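Local atomic coordinates of malonyl CoA reductase (malonate semialdehyde-forming) (Sulfolobus tokodaii, PDB entry 2EP5), a protein that probably catalyses the NADPH-dependent reduction of malonyl-CoA to 3-oxopropanoate and belongs to the aspartate-semialdehyde dehydrogenase family. Residues A[33-38]-A[63-68]. Sequence-based numbering, arbitrary orientation.
Sequences VKVSAS and QDLPIV
Val35 occupies the middle of this contact, between two hydrophobic partners on segment 63-68. Chi1 of -69° sets its CG1 anti to the carbonyl carbon and leaves CG2 wedged between the two backbone branches, where it meets Ile67 CD1 at 3.6 Å, and the two side chains cross obliquely. The same CG2 lies 4.1 Å from Leu65 CB, with CG1 also near Leu65 CD1; the Val35 and Leu65 side chains cross at about a right angle. Ile67 divides its branches: while CD1 takes Val35, CG2 reaches Ala37 CB at 3.9 Å. Tyr46 of helix 46-49 touches both Val35 and Ile67.

Two hydrogen bonds join the segments, one backbone to backbone and one from a side chain. Val68 N donates to Val35 O at 3.0 Å, nearly straight (162°) and in the carbonyl plane. Ser36, its OG anti to the backbone N (chi1 -179°), donates from OG to Val68 O at 2.9 Å, approaching above the carbonyl plane. An alanine here would remove that hydroxyl and would probably loosen the grip on the Val68 carbonyl. The weakly bonded strand 67-68 lies outermost, within this chain, in the parallel sheet of order 3-2-1-4-5-6, characteristic of a Rossmann-type NAD-binding domain.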
ATOM      1  N   VAL A  33      34.355   3.724 -16.561  1.00 28.03           N
ATOM      2  CA  VAL A  33      35.450   2.799 -16.333  1.00 28.88           C
ATOM      3  C   VAL A  33      35.736   2.552 -14.865  1.00 29.15           C
ATOM      4  O   VAL A  33      36.503   1.652 -14.530  1.00 28.94           O
ATOM      5  CB  VAL A  33      36.743   3.302 -16.998  1.00 29.80           C
ATOM      6  CG1 VAL A  33      36.502   3.531 -18.485  1.00 30.32           C
ATOM      7  CG2 VAL A  33      37.219   4.583 -16.320  1.00 30.12           C
ATOM      8  N   LYS A  34      35.124   3.346 -13.992  1.00 28.96           N
ATOM      9  CA  LYS A  34      35.338   3.193 -12.552  1.00 30.20           C
ATOM     10  C   LYS A  34      34.130   3.571 -11.703  1.00 30.21           C
ATOM     11  O   LYS A  34      33.513   4.620 -11.893  1.00 29.23           O
ATOM     12  CB  LYS A  34      36.549   4.022 -12.091  1.00 29.55           C
ATOM     13  CG  LYS A  34      37.895   3.460 -12.521  1.00 28.39           C
ATOM     14  CD  LYS A  34      39.035   4.373 -12.135  1.00 26.65           C
ATOM     15  CE  LYS A  34      40.363   3.725 -12.474  1.00 26.04           C
ATOM     16  NZ  LYS A  34      41.507   4.565 -12.048  1.00 28.85           N
ATOM     17  N   VAL A  35      33.806   2.695 -10.761  1.00 29.65           N
ATOM     18  CA  VAL A  35      32.697   2.917  -9.855  1.00 29.95           C
ATOM     19  C   VAL A  35      33.272   2.823  -8.459  1.00 30.30           C
ATOM     20  O   VAL A  35      34.163   2.006  -8.190  1.00 28.96           O
ATOM     21  CB  VAL A  35      31.582   1.857 -10.027  1.00 28.14           C
ATOM     22  CG1 VAL A  35      30.898   2.043 -11.361  1.00 26.13           C
ATOM     23  CG2 VAL A  35      32.168   0.457  -9.926  1.00 28.71           C
ATOM     24  N   SER A  36      32.763   3.672  -7.577  1.00 31.36           N
ATOM     25  CA  SER A  36      33.222   3.720  -6.205  1.00 32.17           C
ATOM     26  C   SER A  36      32.068   3.462  -5.257  1.00 32.06           C
ATOM     27  O   SER A  36      30.908   3.693  -5.595  1.00 31.98           O
ATOM     28  CB  SER A  36      33.841   5.094  -5.928  1.00 34.04           C
ATOM     29  OG  SER A  36      34.337   5.187  -4.610  1.00 36.42           O
ATOM     30  N   ALA A  37      32.399   2.964  -4.072  1.00 32.57           N
ATOM     31  CA  ALA A  37      31.412   2.667  -3.046  1.00 32.12           C
ATOM     32  C   ALA A  37      32.126   2.740  -1.704  1.00 32.78           C
ATOM     33  O   ALA A  37      33.243   3.262  -1.620  1.00 33.57           O
ATOM     34  CB  ALA A  37      30.826   1.276  -3.259  1.00 30.87           C
ATOM     35  N   SER A  38      31.488   2.212  -0.665  1.00 32.01           N
ATOM     36  CA  SER A  38      32.067   2.227   0.672  1.00 31.59           C
ATOM     37  C   SER A  38      33.393   1.463   0.691  1.00 30.60           C
ATOM     38  O   SER A  38      33.610   0.553  -0.115  1.00 27.89           O
ATOM     39  CB  SER A  38      31.091   1.614   1.681  1.00 30.84           C
ATOM     40  OG  SER A  38      30.891   0.235   1.419  1.00 34.54           O
ATOM     41  N   GLN A  63      29.120  -4.809 -14.548  1.00 48.60           N
ATOM     42  CA  GLN A  63      29.118  -5.825 -13.497  1.00 46.72           C
ATOM     43  C   GLN A  63      30.496  -6.207 -12.969  1.00 45.14           C
ATOM     44  O   GLN A  63      30.656  -6.459 -11.771  1.00 44.57           O
ATOM     45  CB  GLN A  63      28.395  -7.091 -13.970  1.00 46.60           C
ATOM     46  CG  GLN A  63      28.969  -7.724 -15.225  1.00 47.46           C
ATOM     47  CD  GLN A  63      28.400  -9.111 -15.494  1.00 48.75           C
ATOM     48  OE1 GLN A  63      27.188  -9.324 -15.422  1.00 47.40           O
ATOM     49  NE2 GLN A  63      29.278 -10.057 -15.812  1.00 48.80           N
ATOM     50  N   ASP A  64      31.492  -6.250 -13.848  1.00 43.06           N
ATOM     51  CA  ASP A  64      32.833  -6.625 -13.417  1.00 42.37           C
ATOM     52  C   ASP A  64      33.747  -5.455 -13.059  1.00 41.12           C
ATOM     53  O   ASP A  64      34.867  -5.665 -12.591  1.00 40.26           O
ATOM     54  CB  ASP A  64      33.501  -7.512 -14.476  1.00 43.43           C
ATOM     55  CG  ASP A  64      32.882  -8.905 -14.549  1.00 44.21           C
ATOM     56  OD1 ASP A  64      32.767  -9.565 -13.495  1.00 42.80           O
ATOM     57  OD2 ASP A  64      32.518  -9.343 -15.661  1.00 45.14           O
ATOM     58  N   LEU A  65      33.271  -4.229 -13.266  1.00 40.34           N
ATOM     59  CA  LEU A  65      34.054  -3.038 -12.936  1.00 39.88           C
ATOM     60  C   LEU A  65      34.474  -3.118 -11.472  1.00 39.03           C
ATOM     61  O   LEU A  65      33.646  -3.327 -10.584  1.00 38.59           O
ATOM     62  CB  LEU A  65      33.230  -1.767 -13.174  1.00 40.93           C
ATOM     63  CG  LEU A  65      32.833  -1.459 -14.622  1.00 41.40           C
ATOM     64  CD1 LEU A  65      31.966  -0.212 -14.673  1.00 40.68           C
ATOM     65  CD2 LEU A  65      34.091  -1.269 -15.462  1.00 43.38           C
ATOM     66  N   PRO A  66      35.773  -2.948 -11.198  1.00 39.62           N
ATOM     67  CA  PRO A  66      36.268  -3.018  -9.820  1.00 38.14           C
ATOM     68  C   PRO A  66      35.891  -1.775  -9.022  1.00 35.80           C
ATOM     69  O   PRO A  66      35.845  -0.671  -9.573  1.00 36.84           O
ATOM     70  CB  PRO A  66      37.773  -3.148 -10.013  1.00 39.30           C
ATOM     71  CG  PRO A  66      38.007  -2.217 -11.184  1.00 39.11           C
ATOM     72  CD  PRO A  66      36.849  -2.544 -12.127  1.00 40.34           C
ATOM     73  N   ILE A  67      35.605  -1.962  -7.735  1.00 32.88           N
ATOM     74  CA  ILE A  67      35.250  -0.846  -6.865  1.00 29.43           C
ATOM     75  C   ILE A  67      36.546  -0.165  -6.414  1.00 27.12           C
ATOM     76  O   ILE A  67      37.465  -0.812  -5.916  1.00 25.62           O
ATOM     77  CB  ILE A  67      34.470  -1.310  -5.601  1.00 28.87           C
ATOM     78  CG1 ILE A  67      33.202  -2.077  -5.994  1.00 27.66           C
ATOM     79  CG2 ILE A  67      34.099  -0.099  -4.751  1.00 28.52           C
ATOM     80  CD1 ILE A  67      32.171  -1.246  -6.721  1.00 28.41           C
ATOM     81  N   VAL A  68      36.618   1.145  -6.612  1.00 24.76           N
ATOM     82  CA  VAL A  68      37.792   1.904  -6.217  1.00 24.01           C
ATOM     83  C   VAL A  68      37.432   2.859  -5.082  1.00 23.00           C
ATOM     84  O   VAL A  68      36.255   3.081  -4.784  1.00 20.56           O
ATOM     85  CB  VAL A  68      38.357   2.709  -7.410  1.00 23.86           C
ATOM     86  CG1 VAL A  68      38.797   1.752  -8.516  1.00 22.95           C
ATOM     87  CG2 VAL A  68      37.303   3.675  -7.945  1.00 20.38           C
TER